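Side-chain contacts in gamma-resorcylate decarboxylase (Polaromonas, PDB 4QRO), which probably catalyses the reversible, manganese-dependent decarboxylation of gamma-resorcylate (2,6-dihydroxybenzoate) to resorcinol: residues T16-A21 with K27-L32; D41-L46 with E53-S58; D48-E53 with E291-A296. All blocks are in the same frame, centred on the assembly; numbering follows the deposited sequence.

Contact 1: T16-A21 with K27-L32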
loop_
_atom_site.group_PDB
_atom_site.type_symbol
_atom_site.label_atom_id
_atom_site.label_comp_id
_atom_site.label_asym_id
_atom_site.label_seq_id
_atom_site.Cartn_x
_atom_site.Cartn_y
_atom_site.Cartn_z
ATOM N N THR A 16 24.102 -17.358 4.016
ATOM C CA THR A 16 22.975 -16.504 3.575
ATOM C C THR A 16 23.335 -15.038 3.500
ATOM O O THR A 16 22.526 -14.219 3.066
ATOM C CB THR A 16 21.762 -16.605 4.531
ATOM O OG1 THR A 16 22.117 -16.068 5.819
ATOM C CG2 THR A 16 21.299 -18.040 4.665
ATOM N N LEU A 17 24.548 -14.701 3.923
ATOM C CA LEU A 17 24.972 -13.308 4.054
ATOM C C LEU A 17 24.786 -12.458 2.813
ATOM O O LEU A 17 24.285 -11.315 2.879
ATOM C CB LEU A 17 26.438 -13.280 4.478
ATOM C CG LEU A 17 27.093 -11.924 4.702
ATOM C CD1 LEU A 17 26.429 -11.174 5.853
ATOM C CD2 LEU A 17 28.602 -12.100 4.940
ATOM N N MET A 18 25.186 -13.002 1.671
ATOM C CA MET A 18 25.199 -12.215 0.438
ATOM C C MET A 18 23.787 -11.855 -0.038
ATOM O O MET A 18 23.621 -10.947 -0.856
ATOM C CB MET A 18 26.042 -12.916 -0.654
ATOM C CG MET A 18 27.516 -13.065 -0.259
ATOM S SD MET A 18 28.232 -11.585 0.533
ATOM C CE MET A 18 28.244 -10.527 -0.929
ATOM N N ASP A 19 22.758 -12.505 0.506
ATOM C CA ASP A 19 21.385 -12.091 0.191
ATOM C C ASP A 19 21.070 -10.647 0.585
ATOM O O ASP A 19 20.219 -10.012 -0.040
ATOM C CB ASP A 19 20.398 -13.028 0.857
ATOM C CG ASP A 19 20.208 -14.296 0.087
ATOM O OD1 ASP A 19 21.000 -14.570 -0.838
ATOM O OD2 ASP A 19 19.253 -15.016 0.410
ATOM N N SER A 20 21.764 -10.133 1.601
ATOM C CA SER A 20 21.538 -8.770 2.102
ATOM C C SER A 20 22.383 -7.689 1.414
ATOM O O SER A 20 22.127 -6.504 1.609
ATOM C CB SER A 20 21.742 -8.707 3.631
ATOM O OG SER A 20 20.862 -9.608 4.302
ATOM N N ALA A 21 23.418 -8.118 0.690
ATOM C CA ALA A 21 24.201 -7.222 -0.148
ATOM C C ALA A 21 23.326 -6.811 -1.313
ATOM O O ALA A 21 22.689 -7.648 -1.957
ATOM C CB ALA A 21 25.469 -7.900 -0.645
ATOM N N LYS A 27 29.848 1.259 0.207
ATOM C CA LYS A 27 30.603 1.860 1.306
ATOM C C LYS A 27 30.082 1.417 2.678
ATOM O O LYS A 27 30.847 1.379 3.639
ATOM C CB LYS A 27 30.608 3.398 1.214
ATOM C CG LYS A 27 29.264 4.085 1.437
ATOM C CD LYS A 27 29.398 5.612 1.438
ATOM C CE LYS A 27 28.412 6.280 2.393
ATOM N NZ LYS A 27 26.978 5.980 2.101
ATOM N N ASP A 28 28.791 1.075 2.757
ATOM C CA ASP A 28 28.169 0.670 4.012
ATOM C C ASP A 28 28.117 -0.832 4.265
ATOM O O ASP A 28 27.715 -1.263 5.350
ATOM C CB ASP A 28 26.757 1.268 4.096
ATOM C CG ASP A 28 26.798 2.786 4.107
ATOM O OD1 ASP A 28 27.387 3.360 5.055
ATOM O OD2 ASP A 28 26.280 3.389 3.142
ATOM N N TRP A 29 28.507 -1.636 3.282
ATOM C CA TRP A 29 28.464 -3.099 3.437
ATOM C C TRP A 29 29.320 -3.616 4.622
ATOM O O TRP A 29 28.858 -4.476 5.417
ATOM C CB TRP A 29 28.838 -3.782 2.101
ATOM C CG TRP A 29 28.906 -5.272 2.194
ATOM C CD1 TRP A 29 30.004 -6.064 1.971
ATOM C CD2 TRP A 29 27.840 -6.156 2.562
ATOM N NE1 TRP A 29 29.679 -7.382 2.174
ATOM C CE2 TRP A 29 28.359 -7.468 2.536
ATOM C CE3 TRP A 29 26.494 -5.965 2.912
ATOM C CZ2 TRP A 29 27.585 -8.583 2.862
ATOM C CZ3 TRP A 29 25.725 -7.069 3.234
ATOM C CH2 TRP A 29 26.274 -8.368 3.194
ATOM N N PRO A 30 30.559 -3.093 4.784
ATOM C CA PRO A 30 31.336 -3.615 5.924
ATOM C C PRO A 30 30.591 -3.487 7.249
ATOM O O PRO A 30 30.591 -4.417 8.049
ATOM C CB PRO A 30 32.609 -2.767 5.884
ATOM C CG PRO A 30 32.753 -2.435 4.420
ATOM C CD PRO A 30 31.341 -2.123 4.001
ATOM N N GLU A 31 29.918 -2.361 7.477
ATOM C CA GLU A 31 29.114 -2.211 8.703
ATOM C C GLU A 31 27.951 -3.186 8.758
ATOM O O GLU A 31 27.765 -3.859 9.785
ATOM C CB GLU A 31 28.559 -0.783 8.855
ATOM C CG GLU A 31 27.535 -0.623 9.983
ATOM C CD GLU A 31 28.152 -0.615 11.381
ATOM O OE1 GLU A 31 29.375 -0.636 11.463
ATOM O OE2 GLU A 31 27.428 -0.588 12.407
ATOM N N LEU A 32 27.135 -3.222 7.692
ATOM C CA LEU A 32 25.973 -4.092 7.675
ATOM C C LEU A 32 26.352 -5.558 7.879
ATOM O O LEU A 32 25.706 -6.262 8.643
ATOM C CB LEU A 32 25.179 -3.952 6.354
ATOM C CG LEU A 32 23.939 -4.845 6.254
ATOM C CD1 LEU A 32 23.027 -4.595 7.441
ATOM C CD2 LEU A 32 23.189 -4.655 4.933
#
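The indole of W29 is received by L17, M18 and A21 in an arrangement that combines a Met-aromatic contact with a CH-pi contact. It lies in the excursion that follows strand 4-11 of the amidohydrolase (beta/alpha) barrel, where a short helix and an irregular turn meet the start of helix 29-37. The W29 ring leaves its helix on the side opposite the backbone N (chi1 176°), and the benzo end leads toward the turn. A21 has two deposited conformers, and in the one described here it sits over one face, CB 3.9 Å from the centroid of the W29 six-membered ring. M18 curls back through bends at chi2 and chi3, and its side chain crosses that of W29 at about a right angle. Its SD approaches obliquely, 3.9 Å from CZ2 of W29. L17 slants past the same end of the indole, CG 3.8 Å from W29 CZ2. Beside this cluster, S20 turns its OG to N60 ND2 while its carbonyl meets CD2 of L32. At the ring edge, near its plane, the backbone O of L17 lies 3.6 Å from W29 CH2 and also accepts the amide N-H of S20.

Contact 2: D41-L46 with E53-S58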
loop_
_atom_site.group_PDB
_atom_site.type_symbol
_atom_site.label_atom_id
_atom_site.label_comp_id
_atom_site.label_asym_id
_atom_site.label_seq_id
_atom_site.Cartn_x
_atom_site.Cartn_y
_atom_site.Cartn_z
ATOM N N ASP A 41 27.851 -10.083 20.811
ATOM C CA ASP A 41 28.717 -9.038 21.364
ATOM C C ASP A 41 28.085 -7.654 21.265
ATOM O O ASP A 41 27.414 -7.210 22.185
ATOM C CB ASP A 41 30.122 -9.130 20.736
ATOM C CG ASP A 41 31.033 -7.950 21.098
ATOM O OD1 ASP A 41 30.737 -7.216 22.057
ATOM O OD2 ASP A 41 32.059 -7.749 20.416
ATOM N N ARG A 42 28.271 -6.972 20.159
ATOM C CA ARG A 42 27.812 -5.584 20.089
ATOM C C ARG A 42 26.288 -5.470 20.156
ATOM O O ARG A 42 25.756 -4.536 20.768
ATOM C CB ARG A 42 28.371 -4.902 18.836
ATOM C CG ARG A 42 27.867 -3.481 18.626
ATOM C CD ARG A 42 28.643 -2.832 17.503
ATOM N NE ARG A 42 28.097 -1.535 17.144
ATOM C CZ ARG A 42 27.774 -1.148 15.907
ATOM N NH1 ARG A 42 27.297 0.079 15.723
ATOM N NH2 ARG A 42 27.933 -1.960 14.852
ATOM N N ARG A 43 25.605 -6.439 19.551
ATOM C CA ARG A 43 24.156 -6.523 19.580
ATOM C C ARG A 43 23.600 -6.471 20.996
ATOM O O ARG A 43 22.675 -5.707 21.269
ATOM C CB ARG A 43 23.681 -7.798 18.864
ATOM C CG ARG A 43 22.171 -7.930 18.737
ATOM C CD ARG A 43 21.761 -9.213 18.016
ATOM N NE ARG A 43 22.346 -9.323 16.669
ATOM C CZ ARG A 43 21.657 -9.484 15.538
ATOM N NH1 ARG A 43 20.308 -9.541 15.508
ATOM N NH2 ARG A 43 22.325 -9.548 14.404
ATOM N N VAL A 44 24.189 -7.241 21.904
ATOM C CA VAL A 44 23.715 -7.257 23.274
ATOM C C VAL A 44 24.069 -5.949 24.002
ATOM O O VAL A 44 23.274 -5.419 24.789
ATOM C CB VAL A 44 24.255 -8.508 24.017
ATOM C CG1 VAL A 44 23.925 -8.455 25.511
ATOM C CG2 VAL A 44 23.669 -9.753 23.371
ATOM N N ARG A 45 25.255 -5.416 23.747
ATOM C CA ARG A 45 25.607 -4.114 24.282
ATOM C C ARG A 45 24.581 -3.047 23.857
ATOM O O ARG A 45 24.165 -2.212 24.669
ATOM C CB ARG A 45 27.018 -3.750 23.835
ATOM C CG ARG A 45 27.430 -2.310 24.036
ATOM C CD ARG A 45 28.920 -2.178 23.739
ATOM N NE ARG A 45 29.575 -3.473 23.869
ATOM C CZ ARG A 45 30.195 -4.112 22.881
ATOM N NH1 ARG A 45 30.726 -5.284 23.118
ATOM N NH2 ARG A 45 30.296 -3.578 21.674
ATOM N N LEU A 46 24.163 -3.054 22.597
ATOM C CA LEU A 46 23.167 -2.046 22.143
ATOM C C LEU A 46 21.798 -2.279 22.797
ATOM O O LEU A 46 21.073 -1.316 23.135
ATOM C CB LEU A 46 23.048 -2.039 20.628
ATOM C CG LEU A 46 24.305 -1.495 19.939
ATOM C CD1 LEU A 46 24.229 -1.793 18.433
ATOM C CD2 LEU A 46 24.523 -0.017 20.247
ATOM N N GLU A 53 15.346 -6.101 26.411
ATOM C CA GLU A 53 15.661 -7.282 27.218
ATOM C C GLU A 53 15.813 -8.517 26.342
ATOM O O GLU A 53 16.682 -9.333 26.589
ATOM C CB GLU A 53 14.576 -7.531 28.293
ATOM C CG GLU A 53 14.776 -8.779 29.176
ATOM C CD GLU A 53 16.088 -8.773 29.976
ATOM O OE1 GLU A 53 16.519 -9.858 30.427
ATOM O OE2 GLU A 53 16.704 -7.699 30.162
ATOM N N THR A 54 14.967 -8.636 25.324
ATOM C CA THR A 54 14.836 -9.851 24.518
ATOM C C THR A 54 14.732 -9.498 23.051
ATOM O O THR A 54 13.946 -8.639 22.676
ATOM C CB THR A 54 13.555 -10.632 24.883
ATOM O OG1 THR A 54 13.571 -10.981 26.272
ATOM C CG2 THR A 54 13.416 -11.903 24.012
ATOM N N MET A 55 15.563 -10.122 22.234
ATOM C CA MET A 55 15.377 -10.111 20.795
ATOM C C MET A 55 15.000 -11.517 20.363
ATOM O O MET A 55 15.645 -12.509 20.743
ATOM C CB MET A 55 16.680 -9.724 20.064
ATOM C CG MET A 55 16.937 -8.244 19.914
ATOM S SD MET A 55 18.365 -8.081 18.821
ATOM C CE MET A 55 18.367 -6.300 18.586
ATOM N N ILE A 56 13.952 -11.599 19.566
ATOM C CA ILE A 56 13.583 -12.825 18.964
ATOM C C ILE A 56 14.228 -12.747 17.584
ATOM O O ILE A 56 13.921 -11.868 16.789
ATOM C CB ILE A 56 12.070 -12.988 18.892
ATOM C CG1 ILE A 56 11.446 -12.759 20.290
ATOM C CG2 ILE A 56 11.725 -14.362 18.354
ATOM C CD1 ILE A 56 9.954 -13.003 20.337
ATOM N N LEU A 57 15.168 -13.647 17.332
ATOM C CA LEU A 57 16.082 -13.522 16.212
ATOM C C LEU A 57 15.556 -14.255 14.990
ATOM O O LEU A 57 14.900 -15.282 15.110
ATOM C CB LEU A 57 17.458 -14.088 16.605
ATOM C CG LEU A 57 18.242 -13.390 17.721
ATOM C CD1 LEU A 57 19.479 -14.211 18.048
ATOM C CD2 LEU A 57 18.615 -11.962 17.337
ATOM N N SER A 58 15.845 -13.722 13.809
ATOM C CA SER A 58 15.491 -14.398 12.555
ATOM C C SER A 58 16.557 -14.199 11.491
ATOM O O SER A 58 17.188 -13.136 11.395
ATOM C CB SER A 58 14.131 -13.879 11.997
ATOM O OG SER A 58 14.208 -12.481 11.695
#
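R43 on helix 42-49 lays its aliphatic shaft against M55 and brings its guanidinium to L57, both on strand 52-59. The pairing is a worked example of how an arginine can be buried: its methylenes pack as a hydrocarbon while NE and NH2 bond to backbone carbonyls. From CB the chain leaves with CG anti to the backbone N (chi1 -175°), a course that carries it off the helix toward the strand. CG is the first atom to touch, lying 3.8 Å from M55 SD and, less closely, 4.1 Å from M55 CE. CD follows at 3.7 Å from the same sulfur. M55 reaches across extended beyond CG, which puts SD and CE, not the inner carbons, against the arginine methylenes, and the two side chains cross at a slant. The R43 chain then bends at chi3 (-57°), and NE donates to the carbonyl O of D38. Beyond CZ the branches part. NH1 meets L57 obliquely, 3.5 Å from CD2, with M55 SD near the plane at the guanidinium edge, 4.1 Å from NH1. NH2 bonds to the backbone O of H10, a manganese ligand, and more weakly to R35 O. R43 is thereby a second-shell residue that is likely to steady the chain bearing a first-shell ligand. In the wider fold, helix 42-49 packs on the barrel strands and covers strand 52-59, the middle member of the parallel trio 4-11, 52-59 and 95-97. F95 of strand 95-97 packs against R43, M55 and L57 alike, and F11 of strand 4-11 also touches R43.

Contact 3: D48-E53 with E291-A296. With ACT (acetate ion), chain L.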
loop_
_atom_site.group_PDB
_atom_site.type_symbol
_atom_site.label_atom_id
_atom_site.label_comp_id
_atom_site.label_asym_id
_atom_site.label_seq_id
_atom_site.Cartn_x
_atom_site.Cartn_y
_atom_site.Cartn_z
ATOM N N ASP A 48 21.370 -3.517 25.833
ATOM C CA ASP A 48 21.541 -2.956 27.160
ATOM C C ASP A 48 21.433 -1.443 27.128
ATOM O O ASP A 48 20.789 -0.846 27.978
ATOM C CB ASP A 48 22.917 -3.338 27.719
ATOM C CG ASP A 48 23.032 -4.822 28.047
ATOM O OD1 ASP A 48 22.004 -5.521 28.179
ATOM O OD2 ASP A 48 24.181 -5.304 28.169
ATOM N N GLU A 49 22.069 -0.819 26.151
ATOM C CA GLU A 49 22.076 0.635 26.090
ATOM C C GLU A 49 20.752 1.287 25.677
ATOM O O GLU A 49 20.598 2.501 25.808
ATOM C CB GLU A 49 23.196 1.098 25.171
ATOM C CG GLU A 49 24.584 0.856 25.737
ATOM C CD GLU A 49 25.680 1.111 24.714
ATOM O OE1 GLU A 49 25.365 1.406 23.547
ATOM O OE2 GLU A 49 26.868 1.017 25.081
ATOM N N HIS A 50 19.812 0.501 25.161
ATOM C CA HIS A 50 18.538 1.044 24.635
ATOM C C HIS A 50 17.309 0.265 25.126
ATOM O O HIS A 50 16.252 0.265 24.496
ATOM C CB HIS A 50 18.612 1.126 23.100
ATOM C CG HIS A 50 19.727 2.003 22.625
ATOM N ND1 HIS A 50 19.668 3.379 22.706
ATOM C CD2 HIS A 50 20.959 1.702 22.149
ATOM C CE1 HIS A 50 20.804 3.891 22.268
ATOM N NE2 HIS A 50 21.609 2.895 21.933
ATOM N N GLY A 51 17.462 -0.377 26.282
ATOM C CA GLY A 51 16.335 -0.903 27.051
ATOM C C GLY A 51 15.604 -2.044 26.400
ATOM O O GLY A 51 14.386 -2.143 26.529
ATOM N N ILE A 52 16.334 -2.878 25.649
ATOM C CA ILE A 52 15.787 -4.115 25.086
ATOM C C ILE A 52 16.286 -5.342 25.866
ATOM O O ILE A 52 17.494 -5.585 25.957
ATOM C CB ILE A 52 16.176 -4.298 23.605
ATOM C CG1 ILE A 52 15.658 -3.104 22.779
ATOM C CG2 ILE A 52 15.592 -5.609 23.099
ATOM C CD1 ILE A 52 16.279 -2.976 21.416
ATOM N N GLU A 53 15.346 -6.101 26.411
ATOM C CA GLU A 53 15.661 -7.282 27.218
ATOM C C GLU A 53 15.813 -8.517 26.342
ATOM O O GLU A 53 16.682 -9.333 26.589
ATOM C CB GLU A 53 14.576 -7.531 28.293
ATOM C CG GLU A 53 14.776 -8.779 29.176
ATOM C CD GLU A 53 16.088 -8.773 29.976
ATOM O OE1 GLU A 53 16.519 -9.858 30.427
ATOM O OE2 GLU A 53 16.704 -7.699 30.162
ATOM N N GLU A 291 17.757 -1.169 10.229
ATOM C CA GLU A 291 17.508 0.048 10.988
ATOM C C GLU A 291 18.315 0.018 12.272
ATOM O O GLU A 291 18.586 -1.069 12.824
ATOM C CB GLU A 291 16.046 0.144 11.410
ATOM C CG GLU A 291 15.055 0.051 10.295
ATOM C CD GLU A 291 15.073 1.266 9.415
ATOM O OE1 GLU A 291 15.649 2.304 9.831
ATOM O OE2 GLU A 291 14.534 1.150 8.304
ATOM N N ASN A 292 18.671 1.201 12.761
ATOM C CA ASN A 292 19.364 1.342 14.051
ATOM C C ASN A 292 18.468 1.069 15.240
ATOM O O ASN A 292 17.314 1.523 15.282
ATOM C CB ASN A 292 19.937 2.751 14.239
ATOM C CG ASN A 292 21.300 2.944 13.594
ATOM O OD1 ASN A 292 21.772 2.113 12.800
ATOM N ND2 ASN A 292 21.958 4.031 13.964
ATOM N N ILE A 293 18.999 0.317 16.203
ATOM C CA ILE A 293 18.362 0.127 17.487
ATOM C C ILE A 293 18.079 1.471 18.170
ATOM O O ILE A 293 16.976 1.670 18.685
ATOM C CB ILE A 293 19.187 -0.810 18.403
ATOM C CG1 ILE A 293 19.108 -2.253 17.890
ATOM C CG2 ILE A 293 18.677 -0.750 19.847
ATOM C CD1 ILE A 293 20.235 -3.143 18.376
ATOM N N ASP A 294 19.024 2.414 18.160
ATOM C CA ASP A 294 18.781 3.686 18.870
ATOM C C ASP A 294 17.657 4.518 18.228
ATOM O O ASP A 294 16.844 5.121 18.945
ATOM C CB ASP A 294 20.069 4.515 19.114
ATOM C CG ASP A 294 20.759 4.995 17.831
ATOM O OD1 ASP A 294 20.382 4.592 16.715
ATOM O OD2 ASP A 294 21.726 5.782 17.963
ATOM N N HIS A 295 17.594 4.515 16.900
ATOM C CA HIS A 295 16.462 5.136 16.148
ATOM C C HIS A 295 15.095 4.559 16.559
ATOM O O HIS A 295 14.184 5.300 16.907
ATOM C CB HIS A 295 16.622 4.971 14.636
ATOM C CG HIS A 295 17.763 5.755 14.049
ATOM N ND1 HIS A 295 18.076 5.716 12.704
ATOM C CD2 HIS A 295 18.682 6.572 14.627
ATOM C CE1 HIS A 295 19.112 6.509 12.472
ATOM N NE2 HIS A 295 19.509 7.024 13.625
ATOM N N ALA A 296 14.969 3.237 16.541
ATOM C CA ALA A 296 13.719 2.569 16.922
ATOM C C ALA A 296 13.329 2.918 18.356
ATOM O O ALA A 296 12.212 3.357 18.625
ATOM C CB ALA A 296 13.856 1.076 16.765
HETATM C C ACT L . 22.624 1.839 17.199
HETATM O O ACT L . 21.547 1.320 16.884
HETATM O OXT ACT L . 22.682 2.595 18.192
HETATM C CH3 ACT L . 23.847 1.541 16.372
#
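H50 and I52 pack against I293 and D294, mainly through carbon. The apolar part centres on CG2 of I293, met obliquely by both, 3.6 Å from I52 CD1 and 3.8 Å from H50 CB. A CH-pi contact comes next. CB of D294 sits over one face of the H50 imidazole, displaced toward the rim, and comes within 3.3 Å of CE1; ring and carboxylate planes stand 72° apart. With chi1 at 64°, D294 turns its carboxylate back over the helix start, where OD1 meets N292 ND2 and H295 N. The hydrogen bonds run along 291-296 and to an acetate, probably from the crystallisation liquor. D294 N donates to acetate O nearly straight (161°), while N292 ND2 reaches D294 OD1 at 3.2 Å on its syn side, somewhat out of the carboxylate plane. Were N292 replaced by an alanine, D294 OD1 would probably keep just the weak bond from H295 N within 291-296, and R35 NH2 would lose the amide oxygen it meets. In the fold, the turn between helix 42-49 and strand 52-59 thus abuts the first turn of helix 293-302.

Contacts 2 and 3 adjoin, their centres 9 Å apart, and share E53: CD1 of I293 lies 3.7 Å from M55 CE and 3.8 Å from L46 CB. Contact 1 precedes both in the chain and joins contact 2 through a salt bridge, E31 OE2 to R42 NH2 at 2.8 Å. Contacts 1 and 3 do not touch, yet R35 spans them, pairing with E31 as well as N292; both also meet the second subunit. Contact 1 comes nearest the bound 2-nitroresorcinol, the side chain of S20 being about 6 Å from it. The side chains of R43 and I293 stand about 10 and 12 Å from the manganese, so neither is in the first coordination sphere.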